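Long-range contacts in 5-carboxymethyl-2-hydroxymuconate semialdehyde dehydrogenase (Thermus thermophilus, PDB 2D4E), which probably catalyses the NAD-dependent oxidation of 5-carboxymethyl-2-hydroxymuconate semialdehyde to the corresponding acid, as a member of the aldehyde dehydrogenase family: residues D291-Q296 and G323-R328; R310-E315 and I418-E423; L437-F442 and G459-N464. All blocks are in the same frame, centred on the assembly; numbering follows the deposited sequence.

Interaction 1: D291-Q296 and G323-R328; sequences DAVVFQ and GKVVER
Segments 291-296 of helix 286-298 and 323-328 of helix 315-331 run in broadly the same direction, their axes inclined at 49° and 10.2 Å apart at closest approach, with V294 and V325 the pair whose CA atoms lie nearest. That spacing leaves room for one layer of small branched side chains, and valine suits it: compact, apolar and stiff. V293 and V325 cross at about a right angle, touching methyl to methyl with CG2 of V293 4.1 Å from CG2 of V325. V294 points at the other helix and lays its CG2 3.9 Å from CB of R328, so the root of the arginine is part of the apolar layer. Beyond CB the R328 chain bends at chi2 and again at chi3, which carries the guanidinium over to D291. The grip is end-on: NH1 and NH2 of R328 both donate to OD2 of D291, each at 3.0 Å, and the oxygen sits close to the guanidinium plane. The carboxylate plane is turned 70° from it, so this is not the flat two-oxygen pairing of a classical Arg-Asp bridge. From the second subunit K512 meets OD1 of D291, K515 shares OD2 with R328, and F513 O accepts from R328 NH2. A buried carboxylate with R328 and two lysines of the second subunit as partners is probably kept ionised, and the salt bridge joins helix packing to subunit contact.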
# COMPACT_ATOMS: atom_id res chain seq x y z
N ASP C 291 -18.45 -6.94 -32.68
CA ASP C 291 -17.37 -7.91 -32.63
C ASP C 291 -17.23 -8.47 -31.23
O ASP C 291 -17.12 -9.68 -31.04
CB ASP C 291 -16.04 -7.28 -33.04
CG ASP C 291 -15.92 -7.10 -34.54
OD1 ASP C 291 -14.98 -6.39 -34.96
OD2 ASP C 291 -16.74 -7.66 -35.29
N ALA C 292 -17.23 -7.58 -30.24
CA ALA C 292 -17.07 -7.97 -28.84
C ALA C 292 -18.15 -8.88 -28.28
O ALA C 292 -17.84 -9.93 -27.72
CB ALA C 292 -16.96 -6.72 -27.98
N VAL C 293 -19.42 -8.51 -28.43
CA VAL C 293 -20.50 -9.34 -27.89
C VAL C 293 -20.60 -10.68 -28.60
O VAL C 293 -20.90 -11.70 -27.98
CB VAL C 293 -21.88 -8.62 -27.91
CG1 VAL C 293 -21.77 -7.26 -27.21
CG2 VAL C 293 -22.37 -8.44 -29.34
N VAL C 294 -20.34 -10.70 -29.91
CA VAL C 294 -20.41 -11.98 -30.61
C VAL C 294 -19.31 -12.90 -30.07
O VAL C 294 -19.56 -14.08 -29.77
CB VAL C 294 -20.23 -11.81 -32.13
CG1 VAL C 294 -20.11 -13.18 -32.80
CG2 VAL C 294 -21.41 -11.04 -32.70
N PHE C 295 -18.11 -12.36 -29.93
CA PHE C 295 -16.99 -13.15 -29.42
C PHE C 295 -17.17 -13.56 -27.97
O PHE C 295 -16.92 -14.70 -27.60
CB PHE C 295 -15.68 -12.37 -29.56
CG PHE C 295 -14.55 -12.92 -28.73
CD1 PHE C 295 -14.40 -12.55 -27.40
CD2 PHE C 295 -13.64 -13.83 -29.27
CE1 PHE C 295 -13.37 -13.08 -26.62
CE2 PHE C 295 -12.61 -14.36 -28.50
CZ PHE C 295 -12.48 -13.99 -27.18
N GLN C 296 -17.60 -12.61 -27.13
CA GLN C 296 -17.75 -12.86 -25.70
C GLN C 296 -18.77 -13.93 -25.30
O GLN C 296 -18.73 -14.44 -24.18
CB GLN C 296 -18.05 -11.54 -24.97
CG GLN C 296 -17.61 -11.55 -23.51
CD GLN C 296 -16.15 -11.92 -23.35
OE1 GLN C 296 -15.26 -11.25 -23.86
NE2 GLN C 296 -15.89 -13.01 -22.63
N GLY C 323 -30.15 -7.78 -34.95
CA GLY C 323 -30.23 -8.42 -36.26
C GLY C 323 -28.83 -8.73 -36.73
O GLY C 323 -28.58 -9.79 -37.32
N LYS C 324 -27.89 -7.82 -36.48
CA LYS C 324 -26.51 -8.04 -36.88
C LYS C 324 -25.84 -9.13 -36.06
O LYS C 324 -24.96 -9.84 -36.56
CB LYS C 324 -25.72 -6.73 -36.81
CG LYS C 324 -26.01 -5.83 -38.00
CD LYS C 324 -25.50 -4.42 -37.81
CE LYS C 324 -25.94 -3.56 -38.98
NZ LYS C 324 -25.74 -2.12 -38.69
N VAL C 325 -26.25 -9.28 -34.80
CA VAL C 325 -25.68 -10.31 -33.95
C VAL C 325 -26.11 -11.67 -34.51
O VAL C 325 -25.31 -12.60 -34.61
CB VAL C 325 -26.17 -10.18 -32.49
CG1 VAL C 325 -25.77 -11.42 -31.69
CG2 VAL C 325 -25.57 -8.93 -31.84
N VAL C 326 -27.38 -11.75 -34.90
CA VAL C 326 -27.95 -12.98 -35.45
C VAL C 326 -27.22 -13.45 -36.72
O VAL C 326 -26.90 -14.63 -36.85
CB VAL C 326 -29.45 -12.80 -35.77
CG1 VAL C 326 -30.00 -14.05 -36.46
CG2 VAL C 326 -30.21 -12.53 -34.48
N GLU C 327 -26.97 -12.54 -37.65
CA GLU C 327 -26.29 -12.92 -38.89
C GLU C 327 -24.86 -13.36 -38.62
O GLU C 327 -24.35 -14.27 -39.28
CB GLU C 327 -26.31 -11.76 -39.90
CG GLU C 327 -27.70 -11.48 -40.46
CD GLU C 327 -28.45 -12.75 -40.87
OE1 GLU C 327 -27.91 -13.51 -41.71
OE2 GLU C 327 -29.57 -12.98 -40.37
N ARG C 328 -24.20 -12.73 -37.66
CA ARG C 328 -22.83 -13.13 -37.32
C ARG C 328 -22.86 -14.54 -36.72
O ARG C 328 -22.03 -15.39 -37.07
CB ARG C 328 -22.21 -12.13 -36.35
CG ARG C 328 -21.83 -10.80 -37.00
CD ARG C 328 -20.58 -10.94 -37.86
NE ARG C 328 -19.40 -11.13 -37.02
CZ ARG C 328 -18.74 -10.15 -36.42
NH1 ARG C 328 -19.12 -8.89 -36.57
NH2 ARG C 328 -17.71 -10.44 -35.63

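Interaction 2: R310-E315 and I418-E423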
# COMPACT_ATOMS: atom_id res chain seq x y z
N ARG C 310 -26.14 -12.56 -21.55
CA ARG C 310 -27.28 -11.66 -21.62
C ARG C 310 -26.81 -10.41 -22.37
O ARG C 310 -25.81 -9.80 -22.01
CB ARG C 310 -27.78 -11.27 -20.23
CG ARG C 310 -28.65 -12.31 -19.55
CD ARG C 310 -29.18 -11.74 -18.24
NE ARG C 310 -28.10 -11.35 -17.33
CZ ARG C 310 -28.17 -10.34 -16.47
NH1 ARG C 310 -29.27 -9.59 -16.38
NH2 ARG C 310 -27.14 -10.07 -15.67
N LEU C 311 -27.53 -10.07 -23.43
CA LEU C 311 -27.20 -8.90 -24.23
C LEU C 311 -28.30 -7.85 -24.07
O LEU C 311 -29.41 -8.03 -24.55
CB LEU C 311 -27.09 -9.30 -25.71
CG LEU C 311 -26.93 -8.14 -26.70
CD1 LEU C 311 -25.68 -7.34 -26.34
CD2 LEU C 311 -26.85 -8.68 -28.12
N LEU C 312 -27.98 -6.76 -23.38
CA LEU C 312 -28.94 -5.68 -23.16
C LEU C 312 -28.65 -4.59 -24.18
O LEU C 312 -27.58 -4.00 -24.18
CB LEU C 312 -28.80 -5.14 -21.73
CG LEU C 312 -29.38 -6.06 -20.66
CD1 LEU C 312 -28.79 -5.75 -19.28
CD2 LEU C 312 -30.89 -5.88 -20.64
N VAL C 313 -29.63 -4.33 -25.04
CA VAL C 313 -29.46 -3.33 -26.09
C VAL C 313 -30.51 -2.23 -26.00
O VAL C 313 -31.70 -2.51 -25.85
CB VAL C 313 -29.53 -3.99 -27.48
CG1 VAL C 313 -29.23 -2.96 -28.56
CG2 VAL C 313 -28.55 -5.15 -27.55
N GLU C 314 -30.07 -0.98 -26.08
CA GLU C 314 -30.98 0.16 -26.01
C GLU C 314 -32.02 -0.01 -27.12
O GLU C 314 -31.67 -0.34 -28.26
CB GLU C 314 -30.20 1.46 -26.19
CG GLU C 314 -30.98 2.71 -25.80
CD GLU C 314 -30.10 3.95 -25.75
OE1 GLU C 314 -28.87 3.84 -25.99
OE2 GLU C 314 -30.64 5.04 -25.47
N GLU C 315 -33.28 0.20 -26.77
CA GLU C 315 -34.40 0.03 -27.70
C GLU C 315 -34.26 0.61 -29.10
O GLU C 315 -34.53 -0.09 -30.08
CB GLU C 315 -35.69 0.55 -27.06
CG GLU C 315 -36.14 -0.25 -25.86
CD GLU C 315 -37.44 0.25 -25.26
OE1 GLU C 315 -37.90 -0.33 -24.25
OE2 GLU C 315 -38.01 1.23 -25.80
N ILE C 418 -32.02 -8.70 -24.63
CA ILE C 418 -33.08 -8.02 -23.88
C ILE C 418 -32.97 -6.51 -24.07
O ILE C 418 -31.90 -5.94 -23.93
CB ILE C 418 -32.93 -8.34 -22.38
CG1 ILE C 418 -32.84 -9.85 -22.18
CG2 ILE C 418 -34.11 -7.77 -21.60
CD1 ILE C 418 -32.27 -10.26 -20.84
N PRO C 419 -34.09 -5.85 -24.40
CA PRO C 419 -34.10 -4.40 -24.61
C PRO C 419 -34.19 -3.57 -23.34
O PRO C 419 -34.63 -4.06 -22.30
CB PRO C 419 -35.34 -4.20 -25.48
CG PRO C 419 -36.29 -5.21 -24.91
CD PRO C 419 -35.40 -6.44 -24.77
N PHE C 420 -33.73 -2.33 -23.42
CA PHE C 420 -33.84 -1.41 -22.29
C PHE C 420 -34.10 -0.04 -22.89
O PHE C 420 -33.61 0.28 -23.98
CB PHE C 420 -32.58 -1.45 -21.39
CG PHE C 420 -31.32 -0.93 -22.04
CD1 PHE C 420 -31.11 0.44 -22.18
CD2 PHE C 420 -30.32 -1.81 -22.43
CE1 PHE C 420 -29.91 0.93 -22.71
CE2 PHE C 420 -29.13 -1.34 -22.96
CZ PHE C 420 -28.92 0.03 -23.10
N LYS C 421 -34.91 0.77 -22.20
CA LYS C 421 -35.26 2.09 -22.71
C LYS C 421 -34.31 3.20 -22.29
O LYS C 421 -34.23 4.22 -22.96
CB LYS C 421 -36.69 2.45 -22.31
CG LYS C 421 -36.86 2.83 -20.85
CD LYS C 421 -38.32 3.15 -20.53
CE LYS C 421 -38.45 3.92 -19.22
NZ LYS C 421 -37.88 3.17 -18.07
N ASP C 422 -33.59 3.00 -21.19
CA ASP C 422 -32.66 4.02 -20.72
C ASP C 422 -31.62 3.46 -19.76
O ASP C 422 -31.70 2.30 -19.35
CB ASP C 422 -33.43 5.17 -20.06
CG ASP C 422 -34.27 4.73 -18.88
OD1 ASP C 422 -35.19 5.48 -18.49
OD2 ASP C 422 -34.01 3.64 -18.32
N GLU C 423 -30.64 4.29 -19.40
CA GLU C 423 -29.56 3.88 -18.51
C GLU C 423 -30.06 3.23 -17.23
O GLU C 423 -29.60 2.14 -16.86
CB GLU C 423 -28.68 5.09 -18.17
CG GLU C 423 -27.51 4.76 -17.25
CD GLU C 423 -26.61 5.96 -16.98
OE1 GLU C 423 -25.88 5.92 -15.97
OE2 GLU C 423 -26.64 6.93 -17.77
O HOH W 1 -33.19 5.20 -24.90
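Two neighbouring parallel strands of the mixed sheet in the catalytic domain of the aldehyde dehydrogenase fold meet here, 310-314 beside 418-420, paired in register as L312 with I418, V313 with P419 and E314 with F420. Four backbone hydrogen bonds join them. The straightest runs from I418 N to L311 O (2.7 Å, 170°), in the plane of the carbonyl; V313 N then bonds to I418 O, F420 N to V313 O, and E315 N to F420 O at 2.8 Å. P419 has no N-H to give, but none is needed, because its place in the ladder turns its nitrogen away from strand 310-314; its CA lies 3.3 Å from V313 O in a CA-H...O contact. On the face carrying L312, E314, I418 and F420, the leucine and isoleucine lie side by side, CD2 of L312 3.6 Å from CB of I418. F420 takes the crowded rotamer, CG between the backbone N and the carbonyl carbon (chi1 66°), which swings its ring back over strand 310-314. E314 N lies 3.2 Å above one face of the F420 ring, toward the rim, L312 O is at the ring edge, and CB of E314 lies 3.5 Å from CE1 of F420. A flat aromatic suits this place, since it can lie against a backbone. The extended E314 chain carries its carboxylate onward: OE2 accepts from a water that also donates to K421 O, while OE1 bonds to A282 N. V313 and P419, on the other face, pack against F318 of helix 315-331, whereas L312 and F420 rest on helix 423-431. Helix 315-331 thus covers one face and helix 423-431 the other, and strand 277-280 continues the sheet beyond 310-314.

Interaction 3: L437-F442 and G459-N464; sequences LAAYVF and GMVYLN
Strand 438-442 and strand 460-463 lie side by side and parallel, inclined by only 18°. The backbone groups that face each other are paired across the ladder, while A438 N bonds to S276 OG, and Y440 and F442 make backbone bonds to strand 277-280 and the adjoining F281. L437 O takes two N-H groups, from M460 N at 3.1 Å and, weakly, from G459 N. A439 N gives a weak bond to M460 O, after which the ladder straightens: Y462 N to A439 O, V441 N to Y462 O (169°), and N464 N to V441 O at 2.7 Å. Helix 446-455 connects the two strands, making a beta-alpha-beta crossover. M460, V461 and Y462 continue into a parallel ladder with a strand of the second subunit, so the sheet runs on across the interface. On the face bearing A438, Y440, M460 and Y462, the tyrosine rings are nearly parallel (16°) but slid apart so that they barely overlap, with CE2 of Y440 3.5 Å from CD2 of Y462. The hydroxyl of the buried Y440 is hydrogen-bonded to T306 O and N467 ND2. On the other face V441 and L463 lie alongside each other, CB of V441 3.6 Å from CD2 of L463. L437, its CG anti to the backbone N, brings CD1 to 3.9 Å from CE of M460; this apolar side chain also lines the NAD pocket. Past the ladder, N464 adopts a left-handed backbone conformation, and its ND2 donates to T443 O.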
# COMPACT_ATOMS: atom_id res chain seq x y z
N LEU C 437 -20.44 -11.91 -11.70
CA LEU C 437 -19.05 -12.15 -12.05
C LEU C 437 -18.49 -10.99 -12.89
O LEU C 437 -17.69 -10.20 -12.40
CB LEU C 437 -18.92 -13.48 -12.82
CG LEU C 437 -17.50 -13.95 -13.15
CD1 LEU C 437 -16.65 -13.99 -11.87
CD2 LEU C 437 -17.57 -15.33 -13.79
N ALA C 438 -18.93 -10.89 -14.14
CA ALA C 438 -18.46 -9.80 -15.00
C ALA C 438 -19.61 -8.99 -15.61
O ALA C 438 -20.78 -9.34 -15.46
CB ALA C 438 -17.59 -10.36 -16.11
N ALA C 439 -19.26 -7.91 -16.28
CA ALA C 439 -20.22 -7.05 -16.95
C ALA C 439 -19.45 -6.31 -18.03
O ALA C 439 -18.26 -6.03 -17.86
CB ALA C 439 -20.84 -6.06 -15.96
N TYR C 440 -20.11 -6.02 -19.15
CA TYR C 440 -19.48 -5.32 -20.27
C TYR C 440 -20.34 -4.13 -20.68
O TYR C 440 -21.54 -4.27 -20.93
CB TYR C 440 -19.30 -6.28 -21.45
CG TYR C 440 -18.58 -7.56 -21.07
CD1 TYR C 440 -19.25 -8.60 -20.42
CD2 TYR C 440 -17.21 -7.71 -21.32
CE1 TYR C 440 -18.58 -9.75 -20.03
CE2 TYR C 440 -16.53 -8.87 -20.93
CZ TYR C 440 -17.22 -9.88 -20.29
OH TYR C 440 -16.55 -11.02 -19.89
N VAL C 441 -19.72 -2.96 -20.76
CA VAL C 441 -20.45 -1.76 -21.11
C VAL C 441 -19.90 -1.10 -22.37
O VAL C 441 -18.71 -0.80 -22.46
CB VAL C 441 -20.40 -0.74 -19.97
CG1 VAL C 441 -21.31 0.45 -20.29
CG2 VAL C 441 -20.81 -1.41 -18.66
N PHE C 442 -20.79 -0.89 -23.33
CA PHE C 442 -20.41 -0.26 -24.58
C PHE C 442 -21.15 1.06 -24.76
O PHE C 442 -22.35 1.09 -25.03
CB PHE C 442 -20.68 -1.21 -25.75
CG PHE C 442 -19.93 -2.51 -25.65
CD1 PHE C 442 -20.44 -3.57 -24.92
CD2 PHE C 442 -18.68 -2.65 -26.26
CE1 PHE C 442 -19.71 -4.76 -24.79
CE2 PHE C 442 -17.95 -3.83 -26.13
CZ PHE C 442 -18.46 -4.89 -25.40
N GLY C 459 -17.62 -8.43 -10.12
CA GLY C 459 -16.25 -8.31 -9.68
C GLY C 459 -15.41 -7.62 -10.74
O GLY C 459 -14.42 -6.96 -10.42
N MET C 460 -15.82 -7.77 -12.00
CA MET C 460 -15.09 -7.18 -13.13
C MET C 460 -15.99 -6.47 -14.14
O MET C 460 -16.99 -7.03 -14.58
CB MET C 460 -14.31 -8.26 -13.89
CG MET C 460 -12.99 -8.70 -13.29
SD MET C 460 -13.23 -9.70 -11.84
CE MET C 460 -14.28 -10.99 -12.48
N VAL C 461 -15.62 -5.25 -14.51
CA VAL C 461 -16.37 -4.51 -15.51
C VAL C 461 -15.41 -4.12 -16.63
O VAL C 461 -14.31 -3.63 -16.39
CB VAL C 461 -17.00 -3.22 -14.93
CG1 VAL C 461 -17.66 -2.41 -16.04
CG2 VAL C 461 -18.04 -3.58 -13.86
N TYR C 462 -15.83 -4.38 -17.87
CA TYR C 462 -15.04 -4.05 -19.04
C TYR C 462 -15.78 -2.99 -19.83
O TYR C 462 -16.95 -3.16 -20.18
CB TYR C 462 -14.82 -5.30 -19.90
CG TYR C 462 -13.98 -6.34 -19.20
CD1 TYR C 462 -12.58 -6.32 -19.28
CD2 TYR C 462 -14.58 -7.33 -18.41
CE1 TYR C 462 -11.80 -7.24 -18.58
CE2 TYR C 462 -13.82 -8.25 -17.71
CZ TYR C 462 -12.43 -8.21 -17.80
OH TYR C 462 -11.69 -9.13 -17.11
N LEU C 463 -15.10 -1.88 -20.08
CA LEU C 463 -15.68 -0.78 -20.83
C LEU C 463 -15.19 -0.81 -22.26
O LEU C 463 -13.98 -0.76 -22.51
CB LEU C 463 -15.32 0.55 -20.17
CG LEU C 463 -15.76 0.71 -18.71
CD1 LEU C 463 -15.32 2.08 -18.19
CD2 LEU C 463 -17.27 0.54 -18.60
N ASN C 464 -16.12 -0.91 -23.19
CA ASN C 464 -15.82 -0.91 -24.62
C ASN C 464 -14.82 -1.94 -25.11
O ASN C 464 -13.97 -1.65 -25.97
CB ASN C 464 -15.38 0.48 -25.05
CG ASN C 464 -16.48 1.51 -24.86
OD1 ASN C 464 -17.65 1.22 -25.09
ND2 ASN C 464 -16.10 2.72 -24.45

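All three contacts belong to one layered domain. Interactions 2 and 3 lie in the same mixed sheet, centres about 15 Å apart and without touching; strand 277-280 separates strands 310-314 and 438-442. Interaction 1 packs its helices onto that sheet and touches both: V325 CG2 lies 3.9 Å from L311 CD2 of interaction 2, and A292 CB is 3.5 Å from F442 CZ of interaction 3. V293 reaches both strands with its CG1. Interactions 1 and 3 also both meet the second subunit. Closeness to the cofactor is uneven: the side chain of L437 in interaction 3 is about 4 Å from the bound NAD, while that of R310 in interaction 2 is about 13 Å away.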